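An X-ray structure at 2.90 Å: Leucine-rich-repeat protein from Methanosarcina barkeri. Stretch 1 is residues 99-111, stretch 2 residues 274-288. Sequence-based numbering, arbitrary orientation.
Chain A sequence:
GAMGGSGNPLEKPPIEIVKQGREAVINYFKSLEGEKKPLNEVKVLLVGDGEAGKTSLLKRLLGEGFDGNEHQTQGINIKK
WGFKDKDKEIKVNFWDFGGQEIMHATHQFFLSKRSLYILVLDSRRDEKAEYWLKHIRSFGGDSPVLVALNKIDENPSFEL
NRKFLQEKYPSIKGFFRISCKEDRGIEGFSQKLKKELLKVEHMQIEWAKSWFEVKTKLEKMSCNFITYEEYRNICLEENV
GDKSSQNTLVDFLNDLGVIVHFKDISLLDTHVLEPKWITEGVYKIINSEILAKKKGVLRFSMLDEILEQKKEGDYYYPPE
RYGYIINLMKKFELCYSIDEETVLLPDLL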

# COMPACT_ATOMS: atom_id res chain seq x y z
N GLY A 99 -5.08 11.74 4.30
CA GLY A 99 -6.43 12.20 3.98
C GLY A 99 -6.71 12.33 2.49
O GLY A 99 -7.81 12.04 2.03
N GLN A 100 -5.70 12.77 1.73
CA GLN A 100 -5.81 12.85 0.27
C GLN A 100 -5.92 11.47 -0.38
O GLN A 100 -6.59 11.32 -1.40
N GLU A 101 -5.26 10.48 0.21
CA GLU A 101 -5.23 9.13 -0.34
C GLU A 101 -6.59 8.44 -0.26
O GLU A 101 -7.03 7.80 -1.21
N ILE A 102 -7.26 8.57 0.89
CA ILE A 102 -8.58 7.97 1.09
C ILE A 102 -9.66 8.75 0.34
O ILE A 102 -10.59 8.15 -0.21
N MET A 103 -9.52 10.08 0.31
CA MET A 103 -10.49 10.94 -0.37
C MET A 103 -10.50 10.69 -1.88
O MET A 103 -11.56 10.43 -2.46
N HIS A 104 -9.33 10.76 -2.50
CA HIS A 104 -9.19 10.53 -3.94
C HIS A 104 -9.08 9.05 -4.31
O HIS A 104 -9.05 8.71 -5.50
N ALA A 105 -9.00 8.18 -3.30
CA ALA A 105 -8.96 6.72 -3.49
C ALA A 105 -7.68 6.23 -4.19
O ALA A 105 -7.69 5.19 -4.85
N THR A 106 -6.58 6.96 -4.01
CA THR A 106 -5.29 6.56 -4.58
C THR A 106 -4.59 5.48 -3.74
O THR A 106 -3.59 4.90 -4.18
N HIS A 107 -5.11 5.22 -2.55
CA HIS A 107 -4.62 4.12 -1.70
C HIS A 107 -4.83 2.76 -2.36
O HIS A 107 -4.12 1.80 -2.06
N GLN A 108 -5.83 2.67 -3.25
CA GLN A 108 -6.13 1.45 -4.00
C GLN A 108 -4.93 0.90 -4.79
O GLN A 108 -4.84 -0.30 -5.03
N PHE A 109 -4.01 1.78 -5.18
CA PHE A 109 -2.84 1.37 -5.96
C PHE A 109 -1.91 0.47 -5.15
O PHE A 109 -1.19 -0.36 -5.71
N PHE A 110 -1.93 0.64 -3.83
CA PHE A 110 -0.97 -0.01 -2.93
C PHE A 110 -1.57 -1.14 -2.09
O PHE A 110 -0.87 -1.76 -1.29
N LEU A 111 -2.87 -1.41 -2.26
CA LEU A 111 -3.51 -2.55 -1.62
C LEU A 111 -3.13 -3.82 -2.37
O LEU A 111 -3.27 -3.88 -3.59
N GLU A 274 9.18 4.69 -5.73
CA GLU A 274 8.69 5.76 -4.86
C GLU A 274 7.17 5.93 -5.04
O GLU A 274 6.72 6.42 -6.07
N PRO A 275 6.38 5.51 -4.03
CA PRO A 275 4.91 5.66 -4.08
C PRO A 275 4.41 7.09 -4.32
O PRO A 275 3.37 7.27 -4.95
N LYS A 276 5.15 8.08 -3.83
CA LYS A 276 4.78 9.49 -4.00
C LYS A 276 4.80 9.94 -5.46
O LYS A 276 4.08 10.88 -5.83
N TRP A 277 5.61 9.28 -6.28
CA TRP A 277 5.68 9.56 -7.72
C TRP A 277 4.31 9.38 -8.39
O TRP A 277 3.89 10.22 -9.18
N ILE A 278 3.63 8.29 -8.05
CA ILE A 278 2.32 7.99 -8.62
C ILE A 278 1.29 9.01 -8.15
O ILE A 278 0.64 9.67 -8.95
N THR A 279 1.16 9.12 -6.83
CA THR A 279 0.10 9.93 -6.21
C THR A 279 0.17 11.41 -6.60
O THR A 279 -0.84 12.00 -6.97
N GLU A 280 1.37 11.99 -6.53
CA GLU A 280 1.57 13.40 -6.90
C GLU A 280 1.26 13.66 -8.37
O GLU A 280 0.82 14.75 -8.73
N GLY A 281 1.50 12.66 -9.22
CA GLY A 281 1.13 12.73 -10.63
C GLY A 281 -0.37 12.73 -10.83
O GLY A 281 -0.89 13.46 -11.68
N VAL A 282 -1.07 11.91 -10.05
CA VAL A 282 -2.53 11.82 -10.11
C VAL A 282 -3.19 13.08 -9.54
O VAL A 282 -4.17 13.57 -10.09
N TYR A 283 -2.65 13.60 -8.43
CA TYR A 283 -3.20 14.80 -7.80
C TYR A 283 -3.02 16.05 -8.68
O TYR A 283 -3.87 16.94 -8.67
N LYS A 284 -1.92 16.10 -9.42
CA LYS A 284 -1.70 17.17 -10.39
C LYS A 284 -2.81 17.22 -11.44
O LYS A 284 -3.25 18.29 -11.84
N ILE A 285 -3.27 16.04 -11.87
CA ILE A 285 -4.37 15.93 -12.83
C ILE A 285 -5.69 16.33 -12.17
O ILE A 285 -6.44 17.14 -12.72
N ILE A 286 -5.97 15.76 -11.00
CA ILE A 286 -7.23 16.01 -10.28
C ILE A 286 -7.36 17.49 -9.90
O ILE A 286 -8.43 18.08 -10.06
N ASN A 287 -6.27 18.07 -9.40
CA ASN A 287 -6.26 19.48 -8.98
C ASN A 287 -5.72 20.43 -10.06
O ASN A 287 -5.24 21.52 -9.75
N SER A 288 -5.82 20.03 -11.33
CA SER A 288 -5.41 20.89 -12.44
C SER A 288 -6.43 22.01 -12.64
O SER A 288 -7.63 21.75 -12.81

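The strongest polar contacts between the stretches converge on the hydroxyl of Y283. With hydrogens placed, Y283 OH donates to E101 OE2 at 2.7 Å and accepts from T106 OG1, also at 2.7 Å, so one phenol oxygen ties the short helix 99-104 and the turn after it to helix 275-286. Y283 leaves its backbone sideways (chi1 -59°, m), yet its ring carries the hydroxyl to stretch 1. E101 does likewise: its CA-to-CB bond is also sideways, and an m, p rotamer brings the carboxylate round to the phenol. T106 points toward the helix, and its p rotamer places OG1 for the bond. E101 N lies 3.5 Å from Y283 OH, but the angle is too poor for a hydrogen bond.

Within stretch 1, H107 ND1 donates to E101 O (3.3 Å, N-H...acceptor angle 170°); its CA-to-CB bond points away from stretch 2, and the imidazole bonds within its own stretch.

Around this polar centre the packing is apolar or aromatic. H104, in the m rotamer, points toward stretch 2. H104 CD2 lies 3.5 Å from Y283 CE1, and H104 CE1 lies 3.7 Å from I286 CG2. The two rings, of H104 and Y283, meet obliquely, with centroids 5.3 Å apart and planes at 49°. The methyl of T106, CG2, reaches V282 CG1 at 4.0 Å, while T279 CG2 lies 4.0 Å from T106 OG1.

Farther along, F109 and F110 both point toward the helix with chi1 in m. F109 CD2 approaches I278 CG2 at 3.5 Å, and F109 CE2 lies 4.1 Å from V282 CG2. F110 CE1 sits 3.7 Å from P275 CB and 4.1 Å from I278 CD1; T279 CG2 meets the ring edge, 3.9 Å from F110 CZ. At the exposed end, Q100 NE2 and N287 ND2 are 4.1 Å apart.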

# COMPACT_ATOMS: atom_id res chain seq x y z
CB GLN A 100 -4.61 13.60 -0.32
CG GLN A 100 -4.77 15.12 -0.33
CD GLN A 100 -3.72 15.80 -1.19
OE1 GLN A 100 -2.52 15.56 -1.03
NE2 GLN A 100 -4.16 16.66 -2.11
CB GLU A 101 -4.16 8.27 0.34
CG GLU A 101 -2.74 8.50 -0.16
CD GLU A 101 -2.19 9.87 0.17
OE1 GLU A 101 -2.45 10.38 1.28
OE2 GLU A 101 -1.49 10.45 -0.69
CB ILE A 102 -8.94 7.87 2.60
CG1 ILE A 102 -8.22 6.68 3.24
CG2 ILE A 102 -10.44 7.69 2.80
CD1 ILE A 102 -6.74 6.88 3.47
CB MET A 103 -10.17 12.42 -0.10
CG MET A 103 -11.15 13.40 -0.74
SD MET A 103 -10.96 15.08 -0.12
CE MET A 103 -9.28 15.46 -0.61
CB HIS A 104 -7.97 11.28 -4.48
CG HIS A 104 -8.05 12.76 -4.30
ND1 HIS A 104 -9.06 13.52 -4.86
CD2 HIS A 104 -7.24 13.63 -3.65
CE1 HIS A 104 -8.87 14.79 -4.54
NE2 HIS A 104 -7.77 14.88 -3.81
CB ALA A 105 -10.20 6.24 -4.24
CB THR A 106 -4.34 7.76 -4.74
OG1 THR A 106 -4.13 8.39 -3.47
CG2 THR A 106 -4.91 8.77 -5.72
CB HIS A 107 -5.29 4.15 -0.33
CG HIS A 107 -6.74 3.76 -0.35
ND1 HIS A 107 -7.74 4.64 -0.68
CD2 HIS A 107 -7.34 2.57 -0.09
CE1 HIS A 107 -8.91 4.01 -0.61
NE2 HIS A 107 -8.69 2.76 -0.26
CB GLN A 108 -7.28 1.70 -4.97
CG GLN A 108 -8.64 1.85 -4.31
CD GLN A 108 -9.74 2.18 -5.31
OE1 GLN A 108 -9.67 3.20 -5.99
NE2 GLN A 108 -10.75 1.32 -5.40
CB PHE A 109 -2.02 2.58 -6.47
CG PHE A 109 -2.84 3.68 -7.09
CD1 PHE A 109 -4.06 3.43 -7.71
CD2 PHE A 109 -2.37 4.99 -7.08
CE1 PHE A 109 -4.80 4.45 -8.28
CE2 PHE A 109 -3.10 6.02 -7.65
CZ PHE A 109 -4.31 5.75 -8.25
CB PHE A 110 -0.34 1.04 -2.03
CG PHE A 110 0.04 2.30 -2.76
CD1 PHE A 110 1.18 2.34 -3.56
CD2 PHE A 110 -0.74 3.44 -2.66
CE1 PHE A 110 1.53 3.50 -4.23
CE2 PHE A 110 -0.40 4.60 -3.33
CZ PHE A 110 0.74 4.63 -4.12
CB LEU A 111 -5.03 -2.39 -1.60
CG LEU A 111 -5.60 -1.10 -1.01
CD1 LEU A 111 -7.12 -1.20 -0.93
CD2 LEU A 111 -5.02 -0.79 0.36
CB GLU A 274 9.41 7.08 -5.19
CG GLU A 274 8.97 8.28 -4.36
CD GLU A 274 9.14 8.08 -2.87
OE1 GLU A 274 8.19 8.37 -2.11
OE2 GLU A 274 10.22 7.61 -2.45
CB PRO A 275 4.47 5.17 -2.70
CG PRO A 275 5.52 4.20 -2.30
CD PRO A 275 6.80 4.74 -2.85
CB LYS A 276 5.69 10.39 -3.16
CG LYS A 276 5.52 10.21 -1.66
CD LYS A 276 6.44 11.13 -0.87
CE LYS A 276 6.25 10.95 0.63
NZ LYS A 276 7.16 11.82 1.42
CB TRP A 277 6.71 8.66 -8.39
CG TRP A 277 6.90 8.93 -9.86
CD1 TRP A 277 7.59 9.96 -10.42
CD2 TRP A 277 6.39 8.14 -10.94
NE1 TRP A 277 7.54 9.87 -11.79
CE2 TRP A 277 6.82 8.76 -12.14
CE3 TRP A 277 5.63 6.98 -11.02
CZ2 TRP A 277 6.50 8.25 -13.40
CZ3 TRP A 277 5.31 6.47 -12.27
CH2 TRP A 277 5.74 7.11 -13.44
CB ILE A 278 1.83 6.58 -8.23
CG1 ILE A 278 2.76 5.50 -8.78
CG2 ILE A 278 0.41 6.33 -8.75
CD1 ILE A 278 2.59 4.15 -8.12
CB THR A 279 0.13 9.81 -4.67
OG1 THR A 279 1.44 10.15 -4.18
CG2 THR A 279 -0.22 8.40 -4.24
CB GLU A 280 2.99 13.85 -6.56
CG GLU A 280 3.30 13.90 -5.07
CD GLU A 280 2.43 14.89 -4.31
OE1 GLU A 280 2.09 15.95 -4.87
OE2 GLU A 280 2.10 14.60 -3.14
CB VAL A 282 -3.05 10.57 -9.37
CG1 VAL A 282 -4.57 10.57 -9.29
CG2 VAL A 282 -2.56 9.30 -10.06
CB TYR A 283 -2.57 15.05 -6.42
CG TYR A 283 -2.77 13.93 -5.42
CD1 TYR A 283 -3.98 13.23 -5.34
CD2 TYR A 283 -1.76 13.58 -4.53
CE1 TYR A 283 -4.16 12.21 -4.42
CE2 TYR A 283 -1.93 12.56 -3.61
CZ TYR A 283 -3.13 11.87 -3.56
OH TYR A 283 -3.30 10.86 -2.64
CB LYS A 284 -0.34 17.02 -11.08
CG LYS A 284 0.80 17.72 -10.35
CD LYS A 284 2.15 17.42 -10.98
CE LYS A 284 3.16 18.52 -10.72
NZ LYS A 284 3.29 18.87 -9.27
CB ILE A 285 -4.47 14.50 -13.41
CG1 ILE A 285 -3.22 14.18 -14.24
CG2 ILE A 285 -5.72 14.35 -14.27
CD1 ILE A 285 -3.04 12.71 -14.55
CB ILE A 286 -7.36 15.12 -9.03
CG1 ILE A 286 -7.51 13.65 -9.43
CG2 ILE A 286 -8.55 15.54 -8.17
CD1 ILE A 286 -7.33 12.66 -8.30
CB ASN A 287 -5.43 19.65 -7.70
CG ASN A 287 -5.97 18.83 -6.54
OD1 ASN A 287 -7.18 18.69 -6.38
ND2 ASN A 287 -5.07 18.30 -5.72
CB SER A 288 -5.27 20.08 -13.73
OG SER A 288 -4.99 20.93 -14.83